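Local coordinates for esterase (Thermotoga maritima, PDB 3DOH), which hydrolyses carboxylic esters, as a thermostable esterase that joins an immunoglobulin-like N-terminal domain to an alpha/beta-hydrolase domain, at residues I27-E32 / E127-K132; G35-P40 / P117-D122. All blocks are in the same frame, centred on the assembly; numbering follows the deposited sequence.

Contact 1. Residues I27-E32 / E127-K132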
# COMPACT_ATOMS: atom_id res chain seq x y z
N ILE A 27 -23.55 26.78 -5.04
CA ILE A 27 -23.42 28.17 -4.61
C ILE A 27 -23.94 29.07 -5.72
O ILE A 27 -23.52 28.93 -6.86
CB ILE A 27 -21.95 28.55 -4.30
CG1 ILE A 27 -21.29 27.49 -3.38
CG2 ILE A 27 -21.88 30.01 -3.80
CD1 ILE A 27 -19.79 27.40 -3.40
N GLU A 28 -24.87 29.97 -5.40
CA GLU A 28 -25.34 30.97 -6.38
C GLU A 28 -24.56 32.25 -6.17
O GLU A 28 -24.75 32.95 -5.16
CB GLU A 28 -26.86 31.25 -6.29
CG GLU A 28 -27.32 32.31 -7.30
CD GLU A 28 -28.86 32.42 -7.48
OE1 GLU A 28 -29.63 32.41 -6.49
OE2 GLU A 28 -29.29 32.54 -8.64
N TYR A 29 -23.68 32.53 -7.13
CA TYR A 29 -22.87 33.73 -7.12
C TYR A 29 -23.62 34.95 -7.68
O TYR A 29 -24.55 34.79 -8.47
CB TYR A 29 -21.60 33.45 -7.92
CG TYR A 29 -20.56 32.73 -7.08
CD1 TYR A 29 -19.74 33.44 -6.19
CD2 TYR A 29 -20.40 31.34 -7.16
CE1 TYR A 29 -18.79 32.78 -5.41
CE2 TYR A 29 -19.44 30.68 -6.40
CZ TYR A 29 -18.64 31.40 -5.52
OH TYR A 29 -17.69 30.75 -4.74
N PRO A 30 -23.21 36.19 -7.26
CA PRO A 30 -23.87 37.40 -7.79
C PRO A 30 -23.71 37.60 -9.33
O PRO A 30 -24.64 38.08 -9.96
CB PRO A 30 -23.24 38.55 -6.96
CG PRO A 30 -22.61 37.90 -5.77
CD PRO A 30 -22.16 36.55 -6.27
N VAL A 31 -22.56 37.24 -9.90
CA VAL A 31 -22.46 37.08 -11.36
C VAL A 31 -22.31 35.64 -11.80
O VAL A 31 -22.32 34.70 -10.99
CB VAL A 31 -21.27 37.80 -11.98
CG1 VAL A 31 -21.76 38.86 -13.02
CG2 VAL A 31 -20.31 38.35 -10.90
N GLU A 32 -22.18 35.49 -13.11
CA GLU A 32 -21.89 34.20 -13.71
C GLU A 32 -20.43 33.92 -13.39
O GLU A 32 -19.74 34.78 -12.85
CB GLU A 32 -22.14 34.21 -15.23
CG GLU A 32 -23.59 33.93 -15.71
CD GLU A 32 -23.66 33.36 -17.16
OE1 GLU A 32 -22.59 33.12 -17.80
OE2 GLU A 32 -24.77 33.13 -17.68
N GLU A 127 -14.07 37.37 -4.32
CA GLU A 127 -13.20 37.14 -3.18
C GLU A 127 -13.69 35.95 -2.33
O GLU A 127 -14.89 35.62 -2.34
CB GLU A 127 -13.03 38.42 -2.34
CG GLU A 127 -12.26 39.58 -3.06
CD GLU A 127 -10.75 39.28 -3.30
OE1 GLU A 127 -10.05 38.93 -2.33
OE2 GLU A 127 -10.26 39.40 -4.46
N PRO A 128 -12.76 35.26 -1.65
CA PRO A 128 -13.09 34.22 -0.67
C PRO A 128 -14.28 34.56 0.28
O PRO A 128 -14.44 35.71 0.70
CB PRO A 128 -11.80 34.09 0.13
CG PRO A 128 -10.73 34.42 -0.84
CD PRO A 128 -11.30 35.41 -1.82
N PHE A 129 -15.11 33.56 0.58
CA PHE A 129 -16.20 33.70 1.55
C PHE A 129 -16.36 32.41 2.32
O PHE A 129 -15.90 31.36 1.89
CB PHE A 129 -17.54 34.08 0.86
CG PHE A 129 -18.27 32.90 0.26
CD1 PHE A 129 -19.12 32.09 1.06
CD2 PHE A 129 -18.08 32.56 -1.08
CE1 PHE A 129 -19.77 31.01 0.52
CE2 PHE A 129 -18.71 31.47 -1.62
CZ PHE A 129 -19.56 30.70 -0.83
N THR A 130 -17.05 32.47 3.45
CA THR A 130 -17.35 31.29 4.24
C THR A 130 -18.74 31.46 4.74
O THR A 130 -19.17 32.58 4.98
CB THR A 130 -16.42 31.17 5.42
OG1 THR A 130 -15.08 31.23 4.95
CG2 THR A 130 -16.63 29.86 6.16
N SER A 131 -19.46 30.35 4.90
CA SER A 131 -20.91 30.40 5.11
C SER A 131 -21.45 29.05 5.57
O SER A 131 -21.03 28.00 5.09
CB SER A 131 -21.61 30.83 3.82
OG SER A 131 -23.02 30.87 4.00
N LYS A 132 -22.38 29.09 6.52
CA LYS A 132 -23.35 27.99 6.72
C LYS A 132 -24.18 27.86 5.41
O LYS A 132 -24.07 28.71 4.52
CB LYS A 132 -24.25 28.26 7.93
CG LYS A 132 -23.62 27.94 9.30
CD LYS A 132 -23.95 29.07 10.30
CE LYS A 132 -23.72 28.73 11.83
NZ LYS A 132 -22.34 28.18 12.22

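Contact 2. Residues G35-P40 / P117-D122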
# COMPACT_ATOMS: atom_id res chain seq x y z
N GLY A 35 -16.62 27.75 -15.13
CA GLY A 35 -16.20 26.53 -14.44
C GLY A 35 -14.97 25.90 -15.07
O GLY A 35 -14.28 25.14 -14.42
N GLN A 36 -14.72 26.20 -16.33
CA GLN A 36 -13.55 25.71 -17.02
C GLN A 36 -12.34 25.98 -16.13
O GLN A 36 -11.47 25.14 -15.99
CB GLN A 36 -13.47 26.40 -18.40
CG GLN A 36 -12.10 26.52 -19.09
CD GLN A 36 -12.00 27.80 -19.94
OE1 GLN A 36 -12.90 28.10 -20.76
NE2 GLN A 36 -10.92 28.58 -19.74
N LYS A 37 -12.34 27.14 -15.48
CA LYS A 37 -11.22 27.57 -14.60
C LYS A 37 -11.30 27.18 -13.10
O LYS A 37 -10.37 27.45 -12.33
CB LYS A 37 -10.94 29.08 -14.79
CG LYS A 37 -9.70 29.39 -15.68
CD LYS A 37 -9.11 30.79 -15.41
CE LYS A 37 -7.55 30.85 -15.50
NZ LYS A 37 -6.97 31.30 -16.82
N LEU A 38 -12.41 26.54 -12.68
CA LEU A 38 -12.61 26.10 -11.30
C LEU A 38 -11.94 24.76 -11.04
O LEU A 38 -11.71 23.97 -11.97
CB LEU A 38 -14.11 26.01 -10.99
CG LEU A 38 -14.90 27.19 -10.43
CD1 LEU A 38 -14.27 28.60 -10.65
CD2 LEU A 38 -16.31 27.14 -10.98
N SER A 39 -11.62 24.48 -9.78
CA SER A 39 -10.99 23.23 -9.42
C SER A 39 -11.34 22.92 -7.96
O SER A 39 -11.48 23.83 -7.18
CB SER A 39 -9.47 23.34 -9.66
OG SER A 39 -8.72 22.42 -8.89
N PRO A 40 -11.51 21.63 -7.59
CA PRO A 40 -11.91 21.22 -6.22
C PRO A 40 -11.13 21.84 -5.07
O PRO A 40 -11.69 22.12 -4.02
CB PRO A 40 -11.72 19.70 -6.25
CG PRO A 40 -12.03 19.35 -7.68
CD PRO A 40 -11.39 20.46 -8.49
N PRO A 117 -9.42 33.45 -4.39
CA PRO A 117 -10.27 34.24 -5.27
C PRO A 117 -10.61 33.38 -6.48
O PRO A 117 -9.94 32.38 -6.70
CB PRO A 117 -9.37 35.42 -5.64
CG PRO A 117 -8.34 35.49 -4.54
CD PRO A 117 -8.08 34.05 -4.25
N ILE A 118 -11.65 33.73 -7.23
CA ILE A 118 -11.98 33.00 -8.47
C ILE A 118 -12.34 33.94 -9.61
O ILE A 118 -12.79 35.08 -9.39
CB ILE A 118 -13.12 31.98 -8.30
CG1 ILE A 118 -14.34 32.66 -7.69
CG2 ILE A 118 -12.65 30.76 -7.53
CD1 ILE A 118 -15.71 32.07 -8.13
N PHE A 119 -12.13 33.45 -10.83
CA PHE A 119 -12.33 34.28 -12.00
C PHE A 119 -13.83 34.31 -12.33
O PHE A 119 -14.49 33.27 -12.27
CB PHE A 119 -11.48 33.77 -13.18
CG PHE A 119 -9.99 34.11 -13.05
CD1 PHE A 119 -9.54 35.44 -13.21
CD2 PHE A 119 -9.04 33.11 -12.76
CE1 PHE A 119 -8.17 35.77 -13.08
CE2 PHE A 119 -7.67 33.41 -12.63
CZ PHE A 119 -7.23 34.74 -12.80
N ASP A 120 -14.37 35.49 -12.62
CA ASP A 120 -15.73 35.56 -13.19
C ASP A 120 -15.77 36.02 -14.68
O ASP A 120 -14.74 36.43 -15.26
CB ASP A 120 -16.71 36.33 -12.29
CG ASP A 120 -16.90 37.77 -12.71
OD1 ASP A 120 -16.10 38.24 -13.54
OD2 ASP A 120 -17.85 38.42 -12.21
N VAL A 121 -16.97 35.97 -15.27
CA VAL A 121 -17.15 36.22 -16.70
C VAL A 121 -16.95 37.69 -17.10
O VAL A 121 -16.69 37.99 -18.27
CB VAL A 121 -18.54 35.72 -17.23
CG1 VAL A 121 -18.83 34.31 -16.70
CG2 VAL A 121 -19.68 36.69 -16.87
N ASP A 122 -16.86 38.56 -16.09
CA ASP A 122 -17.10 40.00 -16.25
C ASP A 122 -15.89 40.96 -16.33
O ASP A 122 -16.03 42.06 -16.87
CB ASP A 122 -18.10 40.49 -15.21
CG ASP A 122 -17.45 41.32 -14.12
OD1 ASP A 122 -18.08 42.29 -13.65
OD2 ASP A 122 -16.31 40.99 -13.72

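Contact 1. Residues I27-E32 / E127-K132
Ile-27 meets the far end of the Phe-129 ring, and the two side chains come from opposite directions. Methyl CG2 of Ile-27 lies 3.8 Å from Phe-129 CZ. CD1 of Ile-27 comes next, at 4.2 Å from the same CZ. With CG1 of Ile-27 beside the backbone N (chi1 -49°), CG2 is left to make the closer approach to the ring. The same methyl also sits over one face of the Tyr-29 ring, toward its rim, so it serves both aromatic residues. The segments belong to strands 19-29 and 129-139 of the Ig-like N-terminal domain, a member of the E-set clan. The two strands do not pair; strand 8-16 lies between them and pairs with both. The backbones stand well apart, with Tyr-29 CA 10.9 Å from Phe-129 CA, and the contact is made by side chains alone. Tyr-29 brings its hydroxyl to the edge of the Phe-129 ring, close to the ring plane. Its OH is 3.4 Å from Phe-129 CE2, and its CZ is 3.9 Å from that carbon. Phe-129 reaches across with CG between the backbone N and the carbonyl carbon (chi1 81°). The hydroxyl of the buried Tyr-29 is hydrogen-bonded to Gln-114 of strand 110-114.

Contact 2. Residues G35-P40 / P117-D122
Ile-118 packs its methyl CG2 against Leu-38, 4.1 Å from CD1. The two branched side chains cross at a slant, and both are buried. In Ile-118, CG2 stands anti to the carbonyl carbon, which leaves this methyl, not the longer CG1 branch, to meet the leucine. Ile-33 of strand 32-34 touches both residues and adds to the apolar cluster. Phe-119 comes next and turns to the solvent-facing end of the contact. The aliphatic part of Lys-37 crosses the Phe-119 ring at a slant, at its CD2-CE2 side. Phe-119 CD2 is 3.5 Å from Lys-37 CD, and CE2 is 3.8 Å from Lys-37 CE. The ammonium nitrogen NZ of Lys-37 stays farther off, 4.7 Å from Phe-119 CE2. Were Phe-119 replaced by an alanine, CD and CE of Lys-37 would probably lose their apolar cover and the lysine side chain would be freer to turn. Both segments are irregular loops of the Ig-like domain, one after strand 32-34 and the other after strand 110-114. Carbon meets carbon in each of the two pairs, so the loops are joined here by apolar contact, buried at Leu-38 and Ile-118 and open toward solvent at Lys-37, with the lysine charge carried past the ring.

Contacts 1 and 2 are neighbours at one end of the Ig-like domain, with their centres 12 Å apart. Along the chain, contact 2 is nested inside the loop that contact 1 closes. The two also touch directly. Glu-32 CB lies 3.6 Å from Val-121 CG1, and Pro-128 CD lies 3.7 Å from Pro-117 N. Contact 1 ties two strands by apolar and aromatic side chains, mostly buried, whereas contact 2 joins loops and is partly open to solvent. Their centres are about 31 Å and 35 Å from the centre of the chain, on the same side. Neither contact belongs to the hydrolase domain, where a probable Ser-His-Asp triad lies.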